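Local structure of ferredoxin-NADP reductase (Neisseria gonorrhoeae MIA_2011_03-10, 5TR9) at residues V25-H28 against L32-F35; E41-K46 against D75-F80; R64-V69 against A91-M96; P134-L139 against L163-R168. The protein binds FAD and probably passes electrons between NADP(H) and ferredoxin through that flavin. All blocks are in the same frame, centred on the assembly; numbering follows the deposited sequence.

Interaction 1 (V25-H28 against L32-F35); sequences VKHH and LITF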
# COMPACT_ATOMS: atom_id res chain seq x y z
N VAL A 25 -18.82 -4.22 -3.80
CA VAL A 25 -17.62 -4.64 -4.53
C VAL A 25 -17.58 -3.85 -5.82
O VAL A 25 -18.56 -3.81 -6.57
CB VAL A 25 -17.62 -6.15 -4.83
CG1 VAL A 25 -16.29 -6.53 -5.53
CG2 VAL A 25 -17.83 -6.97 -3.56
N LYS A 26 -16.42 -3.26 -6.11
CA LYS A 26 -16.23 -2.43 -7.30
C LYS A 26 -15.13 -3.05 -8.15
O LYS A 26 -14.01 -3.22 -7.66
CB LYS A 26 -15.87 -1.00 -6.89
CG LYS A 26 -15.63 -0.03 -8.03
CD LYS A 26 -15.40 1.38 -7.45
CE LYS A 26 -15.13 2.42 -8.52
NZ LYS A 26 -16.29 2.56 -9.43
N HIS A 27 -15.45 -3.41 -9.39
CA HIS A 27 -14.43 -3.84 -10.34
C HIS A 27 -13.83 -2.63 -11.03
O HIS A 27 -14.54 -1.86 -11.70
CB HIS A 27 -15.00 -4.81 -11.37
CG HIS A 27 -15.02 -6.22 -10.91
ND1 HIS A 27 -16.02 -6.73 -10.09
CD2 HIS A 27 -14.17 -7.25 -11.14
CE1 HIS A 27 -15.77 -8.00 -9.85
NE2 HIS A 27 -14.66 -8.34 -10.47
N HIS A 28 -12.52 -2.45 -10.87
CA HIS A 28 -11.79 -1.44 -11.63
C HIS A 28 -11.30 -1.99 -12.95
O HIS A 28 -11.26 -1.27 -13.96
CB HIS A 28 -10.62 -0.92 -10.79
CG HIS A 28 -11.05 -0.33 -9.48
ND1 HIS A 28 -11.14 1.03 -9.27
CD2 HIS A 28 -11.46 -0.92 -8.33
CE1 HIS A 28 -11.55 1.25 -8.03
NE2 HIS A 28 -11.76 0.08 -7.45
N LEU A 32 -9.11 -6.55 -10.73
CA LEU A 32 -8.74 -5.64 -9.64
C LEU A 32 -10.01 -5.09 -9.02
O LEU A 32 -10.78 -4.40 -9.69
CB LEU A 32 -7.84 -4.50 -10.15
CG LEU A 32 -6.50 -4.97 -10.74
CD1 LEU A 32 -5.72 -3.79 -11.31
CD2 LEU A 32 -5.67 -5.72 -9.71
N ILE A 33 -10.22 -5.38 -7.74
CA ILE A 33 -11.42 -4.91 -7.05
C ILE A 33 -11.04 -4.08 -5.84
O ILE A 33 -10.00 -4.29 -5.20
CB ILE A 33 -12.35 -6.07 -6.61
CG1 ILE A 33 -11.63 -6.98 -5.60
CG2 ILE A 33 -12.81 -6.87 -7.81
CD1 ILE A 33 -12.55 -8.00 -4.92
N THR A 34 -11.90 -3.12 -5.51
CA THR A 34 -11.96 -2.61 -4.15
C THR A 34 -13.31 -3.02 -3.57
O THR A 34 -14.27 -3.27 -4.31
CB THR A 34 -11.78 -1.08 -4.07
OG1 THR A 34 -12.70 -0.40 -4.93
CG2 THR A 34 -10.35 -0.71 -4.46
N PHE A 35 -13.35 -3.17 -2.25
CA PHE A 35 -14.61 -3.51 -1.61
C PHE A 35 -14.61 -2.95 -0.20
O PHE A 35 -13.55 -2.70 0.38
CB PHE A 35 -14.87 -5.04 -1.60
CG PHE A 35 -13.84 -5.85 -0.84
CD1 PHE A 35 -12.67 -6.29 -1.47
CD2 PHE A 35 -14.07 -6.26 0.47
CE1 PHE A 35 -11.73 -7.06 -0.79
CE2 PHE A 35 -13.14 -7.04 1.16
CZ PHE A 35 -11.96 -7.45 0.53
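Val25-His28 and Leu32-Phe35 pair as the two antiparallel arms of a beta hairpin, next to the turn that joins strand 17-27 to strand 32-38 in the antiparallel sheet of the flavin-binding domain. The short strand axes come within 4.7 Å of each other. Lys26 and Thr34 form the hydrogen-bonded pair: the bond from Lys26 N to Thr34 O is nearly straight at 168°, while the return bond from Thr34 N to Lys26 O is more bent. A third backbone bond, from His28 N to Leu32 O, carries the pairing on to where the first strand turns its corner.

His28 adds a side-chain bond to these. Its CG lies anti to its own carbonyl carbon (chi1 -58°), which swings the imidazole back across Thr34 at about a right angle, and His28 NE2 meets Thr34 OG1 at 2.7 Å, almost straight at 175°. Leu32 O and Thr34 N sit at the edge of the same ring.

Val25, His27, Ile33 and Phe35 share the face opposite to Lys26 and Thr34. Ile33 CG2 stands over the centre of the His27 imidazole, 3.6 Å from the ring centroid, in a CH-pi contact. The other branch of Ile33 ends in CD1, which reaches Val25 CG1 at 4.1 Å, and Val25 CG2 rests on Phe35 CB. Phe35 runs on to Phe93 and Met96, and strand 76-82 flanks the second arm. This is a beta hairpin within the antiparallel beta-barrel domain characteristic of the ferredoxin-NADP reductase family.

Interaction 2 (E41-K46 against D75-F80); sequences ESYRFK and DTLEYF. With FAD (flavin-adenine dinucleotide), chain C.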
# COMPACT_ATOMS: atom_id res chain seq x y z
N GLU A 41 -17.56 -0.72 15.96
CA GLU A 41 -17.17 0.44 16.75
C GLU A 41 -15.83 0.23 17.42
O GLU A 41 -15.06 1.19 17.57
CB GLU A 41 -18.27 0.69 17.79
CG GLU A 41 -18.33 2.08 18.36
CD GLU A 41 -19.50 2.25 19.32
OE1 GLU A 41 -19.37 1.86 20.50
OE2 GLU A 41 -20.56 2.74 18.88
N SER A 42 -15.51 -1.00 17.81
CA SER A 42 -14.31 -1.30 18.56
C SER A 42 -13.07 -1.52 17.69
O SER A 42 -11.98 -1.70 18.23
CB SER A 42 -14.52 -2.55 19.41
OG SER A 42 -14.74 -3.68 18.59
N TYR A 43 -13.20 -1.51 16.36
CA TYR A 43 -12.05 -1.87 15.51
C TYR A 43 -11.15 -0.66 15.31
O TYR A 43 -11.53 0.30 14.62
CB TYR A 43 -12.51 -2.42 14.17
CG TYR A 43 -11.37 -3.02 13.37
CD1 TYR A 43 -10.92 -4.31 13.64
CD2 TYR A 43 -10.74 -2.31 12.36
CE1 TYR A 43 -9.88 -4.88 12.92
CE2 TYR A 43 -9.69 -2.87 11.62
CZ TYR A 43 -9.27 -4.16 11.90
OH TYR A 43 -8.23 -4.72 11.19
N ARG A 44 -9.94 -0.71 15.86
CA ARG A 44 -8.96 0.36 15.76
C ARG A 44 -7.78 -0.10 14.91
O ARG A 44 -7.38 -1.27 14.98
CB ARG A 44 -8.44 0.76 17.14
CG ARG A 44 -9.53 1.02 18.16
CD ARG A 44 -10.22 2.34 17.87
NE ARG A 44 -9.25 3.41 17.72
CZ ARG A 44 -8.64 4.02 18.74
NH1 ARG A 44 -8.90 3.65 19.99
NH2 ARG A 44 -7.76 4.99 18.51
N PHE A 45 -7.22 0.81 14.12
CA PHE A 45 -5.99 0.49 13.42
C PHE A 45 -5.20 1.78 13.22
O PHE A 45 -5.73 2.88 13.38
CB PHE A 45 -6.24 -0.23 12.09
CG PHE A 45 -6.85 0.64 11.02
CD1 PHE A 45 -8.23 0.86 10.98
CD2 PHE A 45 -6.04 1.22 10.04
CE1 PHE A 45 -8.79 1.65 9.99
CE2 PHE A 45 -6.59 2.02 9.05
CZ PHE A 45 -7.97 2.24 9.03
N LYS A 46 -3.91 1.62 12.95
CA LYS A 46 -3.07 2.74 12.55
C LYS A 46 -2.87 2.68 11.05
O LYS A 46 -2.64 1.61 10.49
CB LYS A 46 -1.72 2.69 13.27
CG LYS A 46 -1.80 2.83 14.77
CD LYS A 46 -0.41 2.72 15.38
CE LYS A 46 -0.44 2.65 16.89
NZ LYS A 46 -0.89 3.93 17.50
N ASP A 75 -16.05 5.36 8.30
CA ASP A 75 -17.09 4.61 8.99
C ASP A 75 -17.30 3.22 8.40
O ASP A 75 -18.28 2.55 8.74
CB ASP A 75 -18.40 5.38 8.94
CG ASP A 75 -18.36 6.64 9.76
OD1 ASP A 75 -17.39 6.80 10.54
OD2 ASP A 75 -19.28 7.47 9.62
N THR A 76 -16.40 2.79 7.52
CA THR A 76 -16.37 1.47 6.91
C THR A 76 -14.90 1.11 6.76
O THR A 76 -14.03 1.95 6.97
CB THR A 76 -17.06 1.45 5.55
OG1 THR A 76 -16.50 2.49 4.72
CG2 THR A 76 -18.56 1.68 5.70
N LEU A 77 -14.63 -0.14 6.38
CA LEU A 77 -13.29 -0.59 6.05
C LEU A 77 -13.25 -0.94 4.57
O LEU A 77 -14.09 -1.69 4.10
CB LEU A 77 -12.89 -1.81 6.88
CG LEU A 77 -12.69 -1.53 8.37
CD1 LEU A 77 -12.82 -2.84 9.16
CD2 LEU A 77 -11.33 -0.86 8.60
N GLU A 78 -12.26 -0.41 3.85
CA GLU A 78 -12.11 -0.69 2.44
C GLU A 78 -10.78 -1.40 2.18
O GLU A 78 -9.78 -1.14 2.86
CB GLU A 78 -12.21 0.59 1.61
CG GLU A 78 -12.32 0.36 0.12
CD GLU A 78 -12.60 1.62 -0.67
OE1 GLU A 78 -13.45 2.45 -0.24
OE2 GLU A 78 -11.98 1.78 -1.74
N TYR A 79 -10.79 -2.28 1.18
CA TYR A 79 -9.63 -3.08 0.81
C TYR A 79 -9.49 -3.10 -0.70
O TYR A 79 -10.46 -2.86 -1.44
CB TYR A 79 -9.75 -4.52 1.36
CG TYR A 79 -9.93 -4.54 2.86
CD1 TYR A 79 -8.83 -4.48 3.70
CD2 TYR A 79 -11.21 -4.57 3.43
CE1 TYR A 79 -8.99 -4.47 5.09
CE2 TYR A 79 -11.38 -4.55 4.81
CZ TYR A 79 -10.27 -4.51 5.63
OH TYR A 79 -10.47 -4.50 7.00
N PHE A 80 -8.26 -3.35 -1.16
CA PHE A 80 -7.91 -3.47 -2.58
C PHE A 80 -7.31 -4.85 -2.79
O PHE A 80 -6.27 -5.17 -2.21
CB PHE A 80 -6.90 -2.37 -2.96
CG PHE A 80 -6.24 -2.55 -4.31
CD1 PHE A 80 -6.94 -3.07 -5.39
CD2 PHE A 80 -4.92 -2.12 -4.52
CE1 PHE A 80 -6.32 -3.22 -6.64
CE2 PHE A 80 -4.31 -2.24 -5.76
CZ PHE A 80 -5.01 -2.79 -6.82
PA FAD C . -2.97 -17.38 -2.26
O1A FAD C . -3.07 -18.85 -2.05
O2A FAD C . -2.89 -16.52 -1.00
O5B FAD C . -1.73 -16.99 -3.12
C5B FAD C . -1.43 -17.68 -4.35
C4B FAD C . -0.27 -16.96 -4.99
O4B FAD C . -0.74 -15.71 -5.53
C3B FAD C . 0.85 -16.56 -4.03
O3B FAD C . 1.78 -17.61 -3.83
C2B FAD C . 1.50 -15.38 -4.76
O2B FAD C . 2.41 -15.82 -5.76
C1B FAD C . 0.30 -14.74 -5.46
N9A FAD C . -0.24 -13.56 -4.81
C8A FAD C . -0.97 -13.49 -3.66
N7A FAD C . -1.37 -12.28 -3.35
C5A FAD C . -0.88 -11.50 -4.38
C6A FAD C . -0.96 -10.12 -4.64
N6A FAD C . -1.59 -9.25 -3.84
N1A FAD C . -0.35 -9.66 -5.76
C2A FAD C . 0.27 -10.52 -6.56
N3A FAD C . 0.42 -11.85 -6.41
C4A FAD C . -0.20 -12.27 -5.30
N1 FAD C . -3.38 -9.07 -1.29
C2 FAD C . -4.11 -8.08 -1.88
O2 FAD C . -4.70 -8.28 -2.95
N3 FAD C . -4.16 -6.83 -1.28
C4 FAD C . -3.53 -6.47 -0.10
O4 FAD C . -3.66 -5.33 0.35
C4X FAD C . -2.78 -7.53 0.52
N5 FAD C . -2.13 -7.26 1.63
C5X FAD C . -1.41 -8.29 2.22
C6 FAD C . -0.72 -8.03 3.41
C7 FAD C . 0.03 -9.02 4.03
C7M FAD C . 0.74 -8.71 5.32
C8 FAD C . 0.07 -10.31 3.48
C8M FAD C . 0.87 -11.41 4.15
C9 FAD C . -0.61 -10.57 2.29
C9A FAD C . -1.35 -9.58 1.66
N10 FAD C . -2.02 -9.79 0.43
C10 FAD C . -2.77 -8.80 -0.15
C1' FAD C . -2.13 -11.14 -0.14
C2' FAD C . -3.45 -11.78 0.31
O2' FAD C . -3.43 -12.11 1.70
C3' FAD C . -3.78 -13.03 -0.50
O3' FAD C . -2.63 -13.88 -0.55
C4' FAD C . -4.38 -12.74 -1.88
O4' FAD C . -5.66 -12.14 -1.70
C5' FAD C . -4.52 -13.97 -2.74
O5' FAD C . -5.26 -14.97 -2.01
P FAD C . -5.62 -16.37 -2.68
O1P FAD C . -6.49 -16.14 -3.90
O2P FAD C . -6.13 -17.26 -1.60
O3P FAD C . -4.18 -16.88 -3.16
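Glu41-Lys46 is an irregular connection between strands 32-38 and 50-57, and it runs well clear of strand 76-82: the nearest alpha carbons, Tyr43 CA and Leu77 CA, are 9.6 Å apart. No hydrogen bond links the two segments, so side chains alone bridge the gap.

Leu77 does this by dividing its two methyls between two aromatic residues. Leu77 CD1 lies 3.9 Å from Tyr43 CD2, with the leucine and tyrosine side chains crossing at about a right angle. Leu77 CD2 reaches Phe45 CE1 at 3.8 Å, and here the two side chains slide past each other in opposite directions; CD2 also touches Tyr43 CE2, so one methyl meets both rings. Tyr43 holds its CG anti to the backbone N (chi1 -170°), which sends the ring in toward Leu77; its OH bonds Ser51 OG on strand 50-57. That serine oxygen is also bonded by Tyr79 OH. Leu104 and Ala108 pack around the group.

Farther along the strand, FAD N3 donates to Phe80 O at 2.8 Å. One strand thus joins a hydrophobic cluster under a connecting loop to the pyrimidine edge of the isoalloxazine, as befits a flavin-binding beta-barrel.

Interaction 3 (R64-V69 against A91-M96); sequences RAYSVV and ALFAKM. With FAD (flavin-adenine dinucleotide), chain C.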
# COMPACT_ATOMS: atom_id res chain seq x y z
N ARG A 64 -6.99 -14.54 5.14
CA ARG A 64 -5.92 -13.85 4.41
C ARG A 64 -5.77 -12.42 4.92
O ARG A 64 -6.73 -11.81 5.41
CB ARG A 64 -6.19 -13.81 2.89
CG ARG A 64 -6.15 -15.17 2.18
CD ARG A 64 -4.74 -15.75 2.16
NE ARG A 64 -4.61 -16.90 1.27
CZ ARG A 64 -4.90 -18.16 1.61
NH1 ARG A 64 -5.38 -18.44 2.83
NH2 ARG A 64 -4.72 -19.15 0.73
N ALA A 65 -4.57 -11.87 4.76
CA ALA A 65 -4.28 -10.50 5.19
C ALA A 65 -4.48 -9.49 4.06
O ALA A 65 -4.16 -9.77 2.89
CB ALA A 65 -2.84 -10.40 5.71
N TYR A 66 -4.99 -8.30 4.41
CA TYR A 66 -5.21 -7.21 3.46
C TYR A 66 -4.91 -5.88 4.14
O TYR A 66 -5.41 -5.64 5.24
CB TYR A 66 -6.65 -7.19 2.91
CG TYR A 66 -6.91 -8.48 2.19
CD1 TYR A 66 -6.54 -8.64 0.86
CD2 TYR A 66 -7.47 -9.55 2.87
CE1 TYR A 66 -6.72 -9.85 0.22
CE2 TYR A 66 -7.64 -10.76 2.24
CZ TYR A 66 -7.28 -10.90 0.92
OH TYR A 66 -7.45 -12.11 0.32
N SER A 67 -4.13 -5.03 3.49
CA SER A 67 -3.90 -3.69 4.05
C SER A 67 -5.16 -2.84 3.97
O SER A 67 -5.84 -2.81 2.94
CB SER A 67 -2.78 -2.97 3.30
OG SER A 67 -1.59 -3.74 3.32
N VAL A 68 -5.47 -2.12 5.05
CA VAL A 68 -6.63 -1.23 5.00
C VAL A 68 -6.33 -0.07 4.05
O VAL A 68 -5.31 0.62 4.21
CB VAL A 68 -7.00 -0.72 6.39
CG1 VAL A 68 -8.28 0.12 6.30
CG2 VAL A 68 -7.20 -1.88 7.35
N VAL A 69 -7.22 0.16 3.07
CA VAL A 69 -7.02 1.29 2.17
C VAL A 69 -7.82 2.51 2.60
O VAL A 69 -7.45 3.63 2.23
CB VAL A 69 -7.32 0.93 0.70
CG1 VAL A 69 -6.66 -0.39 0.31
CG2 VAL A 69 -8.80 0.86 0.44
N ALA A 91 -11.19 -16.78 -5.47
CA ALA A 91 -12.43 -17.37 -5.97
C ALA A 91 -13.62 -16.94 -5.12
O ALA A 91 -14.72 -16.73 -5.64
CB ALA A 91 -12.32 -18.89 -5.98
N LEU A 92 -13.42 -16.82 -3.81
CA LEU A 92 -14.51 -16.34 -2.96
C LEU A 92 -14.78 -14.86 -3.20
O LEU A 92 -15.94 -14.44 -3.24
CB LEU A 92 -14.18 -16.60 -1.49
CG LEU A 92 -13.97 -18.07 -1.16
CD1 LEU A 92 -13.46 -18.21 0.27
CD2 LEU A 92 -15.26 -18.89 -1.36
N PHE A 93 -13.72 -14.05 -3.33
CA PHE A 93 -13.92 -12.64 -3.61
C PHE A 93 -14.69 -12.44 -4.92
O PHE A 93 -15.51 -11.53 -5.04
CB PHE A 93 -12.57 -11.91 -3.70
CG PHE A 93 -11.92 -11.61 -2.38
CD1 PHE A 93 -12.59 -11.76 -1.17
CD2 PHE A 93 -10.63 -11.11 -2.36
CE1 PHE A 93 -11.97 -11.44 0.03
CE2 PHE A 93 -10.00 -10.79 -1.16
CZ PHE A 93 -10.67 -10.95 0.03
N ALA A 94 -14.44 -13.31 -5.91
CA ALA A 94 -15.07 -13.15 -7.21
C ALA A 94 -16.57 -13.41 -7.16
O ALA A 94 -17.30 -12.92 -8.04
CB ALA A 94 -14.41 -14.10 -8.22
N LYS A 95 -17.04 -14.15 -6.17
CA LYS A 95 -18.45 -14.51 -6.03
C LYS A 95 -19.19 -13.71 -4.97
O LYS A 95 -20.43 -13.76 -4.94
CB LYS A 95 -18.59 -16.00 -5.69
N MET A 96 -18.48 -12.98 -4.11
CA MET A 96 -19.16 -12.34 -2.98
C MET A 96 -19.94 -11.11 -3.43
O MET A 96 -19.65 -10.49 -4.45
CB MET A 96 -18.15 -11.95 -1.90
CG MET A 96 -17.28 -10.76 -2.25
SD MET A 96 -15.97 -10.57 -1.02
CE MET A 96 -15.09 -9.17 -1.70
PA FAD C . -2.97 -17.38 -2.26
O1A FAD C . -3.07 -18.85 -2.05
O2A FAD C . -2.89 -16.52 -1.00
O5B FAD C . -1.73 -16.99 -3.12
C5B FAD C . -1.43 -17.68 -4.35
C4B FAD C . -0.27 -16.96 -4.99
O4B FAD C . -0.74 -15.71 -5.53
C3B FAD C . 0.85 -16.56 -4.03
O3B FAD C . 1.78 -17.61 -3.83
C2B FAD C . 1.50 -15.38 -4.76
O2B FAD C . 2.41 -15.82 -5.76
C1B FAD C . 0.30 -14.74 -5.46
N9A FAD C . -0.24 -13.56 -4.81
C8A FAD C . -0.97 -13.49 -3.66
N7A FAD C . -1.37 -12.28 -3.35
C5A FAD C . -0.88 -11.50 -4.38
C6A FAD C . -0.96 -10.12 -4.64
N6A FAD C . -1.59 -9.25 -3.84
N1A FAD C . -0.35 -9.66 -5.76
C2A FAD C . 0.27 -10.52 -6.56
N3A FAD C . 0.42 -11.85 -6.41
C4A FAD C . -0.20 -12.27 -5.30
N1 FAD C . -3.38 -9.07 -1.29
C2 FAD C . -4.11 -8.08 -1.88
O2 FAD C . -4.70 -8.28 -2.95
N3 FAD C . -4.16 -6.83 -1.28
C4 FAD C . -3.53 -6.47 -0.10
O4 FAD C . -3.66 -5.33 0.35
C4X FAD C . -2.78 -7.53 0.52
N5 FAD C . -2.13 -7.26 1.63
C5X FAD C . -1.41 -8.29 2.22
C6 FAD C . -0.72 -8.03 3.41
C7 FAD C . 0.03 -9.02 4.03
C7M FAD C . 0.74 -8.71 5.32
C8 FAD C . 0.07 -10.31 3.48
C8M FAD C . 0.87 -11.41 4.15
C9 FAD C . -0.61 -10.57 2.29
C9A FAD C . -1.35 -9.58 1.66
N10 FAD C . -2.02 -9.79 0.43
C10 FAD C . -2.77 -8.80 -0.15
C1' FAD C . -2.13 -11.14 -0.14
C2' FAD C . -3.45 -11.78 0.31
O2' FAD C . -3.43 -12.11 1.70
C3' FAD C . -3.78 -13.03 -0.50
O3' FAD C . -2.63 -13.88 -0.55
C4' FAD C . -4.38 -12.74 -1.88
O4' FAD C . -5.66 -12.14 -1.70
C5' FAD C . -4.52 -13.97 -2.74
O5' FAD C . -5.26 -14.97 -2.01
P FAD C . -5.62 -16.37 -2.68
O1P FAD C . -6.49 -16.14 -3.90
O2P FAD C . -6.13 -17.26 -1.60
O3P FAD C . -4.18 -16.88 -3.16
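The Tyr66 and Phe93 rings meet obliquely, planes at 52° and centroids 5.2 Å apart, with the two side chains coming from opposite directions. Tyr66 CE1 lies in plane at the edge of the Phe93 ring, while FAD O2' stands over one face of the tyrosine, offset toward the rim. Tyr66 CD1 lies 3.7 Å from FAD N3, at the pyrimidine part of the flavin. Phe93 CE2 is the nearest atom on the helix, 3.2 Å from Tyr66 OH and also close against CZ. That hydroxyl also hydrogen-bonds FAD O4' at 2.7 Å. Tyr66 is therefore bonded to the ribityl chain and packed by Phe93, which itself leans on Phe35.

Strand 60-67 belongs to the flavin-binding barrel, and the run Arg64-Ala65-Tyr66-Ser67 corresponds to the RxYS signature of ferredoxin-NADP reductases, laid along the FAD. Ala65 O accepts a bond from FAD O2', and Ser67 N donates to FAD O4 at 3.2 Å.

Arg64 leaves toward the pyrophosphate. A bend at chi2 (-68°) carries the guanidinium there edge-on, with PA in its plane: Arg64 NE donates to FAD O2A at 2.9 Å and Arg64 NH2 to FAD O1A at 3.2 Å. Two bonds to one phosphate would limit rotation of the group, and its positive charge probably offsets the negative charge of the pyrophosphate. Met89 N and Ser90 OG, from the helix that carries Phe93, also hydrogen-bond the FAD.

Interaction 4 (P134-L139 against L163-R168); sequences PFLSIL and LIFNDR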
# COMPACT_ATOMS: atom_id res chain seq x y z
N PRO A 134 -1.56 0.08 1.76
CA PRO A 134 -1.32 0.78 3.04
C PRO A 134 -0.99 2.24 2.85
O PRO A 134 -1.28 3.08 3.72
CB PRO A 134 -0.14 0.02 3.65
CG PRO A 134 0.57 -0.61 2.47
CD PRO A 134 -0.54 -0.97 1.51
N PHE A 135 -0.36 2.58 1.73
CA PHE A 135 0.02 3.97 1.50
C PHE A 135 -1.20 4.83 1.19
O PHE A 135 -1.19 6.03 1.49
CB PHE A 135 1.08 4.03 0.40
CG PHE A 135 2.35 3.29 0.75
CD1 PHE A 135 2.92 3.43 2.01
CD2 PHE A 135 2.95 2.43 -0.15
CE1 PHE A 135 4.08 2.74 2.36
CE2 PHE A 135 4.11 1.73 0.19
CZ PHE A 135 4.67 1.90 1.46
N LEU A 136 -2.28 4.24 0.64
CA LEU A 136 -3.51 5.01 0.47
C LEU A 136 -4.08 5.44 1.82
O LEU A 136 -4.51 6.59 1.99
CB LEU A 136 -4.54 4.20 -0.32
CG LEU A 136 -4.12 3.84 -1.75
CD1 LEU A 136 -5.17 2.97 -2.42
CD2 LEU A 136 -3.87 5.10 -2.56
N SER A 137 -4.07 4.53 2.81
CA SER A 137 -4.55 4.90 4.14
C SER A 137 -3.66 5.96 4.77
O SER A 137 -4.16 6.91 5.38
CB SER A 137 -4.62 3.66 5.03
OG SER A 137 -5.23 3.97 6.28
N ILE A 138 -2.34 5.82 4.61
CA ILE A 138 -1.41 6.82 5.14
C ILE A 138 -1.67 8.18 4.51
O ILE A 138 -1.69 9.21 5.21
CB ILE A 138 0.04 6.34 4.93
CG1 ILE A 138 0.32 5.20 5.92
CG2 ILE A 138 1.04 7.50 5.14
CD1 ILE A 138 1.54 4.33 5.57
N LEU A 139 -1.91 8.23 3.20
CA LEU A 139 -2.19 9.51 2.54
C LEU A 139 -3.49 10.14 3.01
O LEU A 139 -3.69 11.35 2.81
CB LEU A 139 -2.24 9.33 1.02
CG LEU A 139 -0.87 9.03 0.42
CD1 LEU A 139 -1.03 8.71 -1.06
CD2 LEU A 139 0.05 10.22 0.62
N LEU A 163 -3.05 0.86 -13.07
CA LEU A 163 -2.90 2.10 -12.29
C LEU A 163 -4.28 2.63 -11.93
O LEU A 163 -4.74 3.67 -12.42
CB LEU A 163 -2.10 3.13 -13.09
CG LEU A 163 -0.64 2.79 -13.45
CD1 LEU A 163 -0.10 3.76 -14.49
CD2 LEU A 163 0.24 2.78 -12.21
N ILE A 164 -4.98 1.88 -11.07
CA ILE A 164 -6.40 2.17 -10.87
C ILE A 164 -6.64 3.35 -9.95
O ILE A 164 -7.79 3.80 -9.83
CB ILE A 164 -7.15 0.92 -10.36
CG1 ILE A 164 -6.61 0.47 -9.00
CG2 ILE A 164 -7.09 -0.23 -11.39
CD1 ILE A 164 -7.59 -0.47 -8.28
N PHE A 165 -5.60 3.89 -9.32
CA PHE A 165 -5.71 5.10 -8.51
C PHE A 165 -5.06 6.30 -9.19
O PHE A 165 -4.93 7.36 -8.57
CB PHE A 165 -5.08 4.85 -7.13
CG PHE A 165 -5.64 3.64 -6.43
CD1 PHE A 165 -6.90 3.69 -5.84
CD2 PHE A 165 -4.94 2.45 -6.41
CE1 PHE A 165 -7.44 2.57 -5.22
CE2 PHE A 165 -5.48 1.32 -5.80
CZ PHE A 165 -6.73 1.38 -5.21
N ASN A 166 -4.69 6.15 -10.46
CA ASN A 166 -3.88 7.16 -11.14
C ASN A 166 -4.59 8.50 -11.24
O ASN A 166 -4.01 9.54 -10.94
CB ASN A 166 -3.51 6.66 -12.54
CG ASN A 166 -2.80 7.71 -13.36
OD1 ASN A 166 -1.60 7.91 -13.21
ND2 ASN A 166 -3.54 8.38 -14.23
N ASP A 167 -5.85 8.49 -11.69
CA ASP A 167 -6.58 9.75 -11.83
C ASP A 167 -6.69 10.47 -10.49
O ASP A 167 -6.50 11.69 -10.41
CB ASP A 167 -7.97 9.50 -12.41
CG ASP A 167 -7.92 9.07 -13.87
OD1 ASP A 167 -6.82 9.03 -14.45
OD2 ASP A 167 -9.00 8.78 -14.43
N ARG A 168 -6.98 9.72 -9.43
CA ARG A 168 -7.12 10.32 -8.10
C ARG A 168 -5.79 10.90 -7.61
O ARG A 168 -5.74 12.02 -7.11
CB ARG A 168 -7.65 9.27 -7.12
CG ARG A 168 -7.30 9.52 -5.66
CD ARG A 168 -7.67 8.32 -4.81
NE ARG A 168 -7.31 8.50 -3.41
CZ ARG A 168 -7.47 7.58 -2.46
NH1 ARG A 168 -7.99 6.40 -2.77
NH2 ARG A 168 -7.11 7.84 -1.21
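Leu136 CD1 sits over the centre of the Phe165 ring, 3.6 Å from the ring centroid and 12° off its normal, a CH-pi contact in which one methyl meets all six ring carbons, CZ and CE1 most closely. The opposite face of that ring is covered by Ile164 CG1, offset toward the rim, so the phenyl is held between two aliphatic groups. The other methyl, Leu136 CD2, lies over one face of the Arg168 guanidinium, toward its rim, 4.3 Å from Arg168 NH1. Arg168 extends nearly straight beyond its beta carbon, which lets it run past Leu136 to a salt bridge between NH2 and Glu140 OE2.

Both segments belong to the NAD-binding domain, an alpha/beta fold with a parallel sheet. Here helix 133-139 meets the start of helix 166-173, which Phe165 precedes at the N-cap position. A type I turn from Leu163 to Asn166, closed by Asn166 N to Leu163 O at 3.2 Å, leads into that helix. Further out, Phe80 from the flavin domain meets Phe165 edge-to-face, and Ser137, on a different side of its helix from Leu136, bonds Ser70 O through OG. Phe135 and Ile138 pack against Met230 of strand 227-233.

How the interactions relate
Interactions 1, 2 and 3 belong to the flavin-binding domain and reach one antiparallel sheet; interaction 4 lies in the NAD-binding domain. Backbone hydrogen bonds dominate interaction 1, which is partly exposed, whereas the other three are buried and joined across their segments by side chains without hydrogen bonds. Interactions 2 and 3 both hold the FAD, by its pyrimidine edge in one and from flavin to pyrophosphate in the other. Strands 32-38 and 76-82 are neighbours, so a probable hydrogen bond between Phe35 O and Tyr79 N, 2.9 Å apart, joins interactions 1 and 2. The domains meet where Ile164 packs on His28, Leu32 and Phe80, and where Ser137 touches Val68.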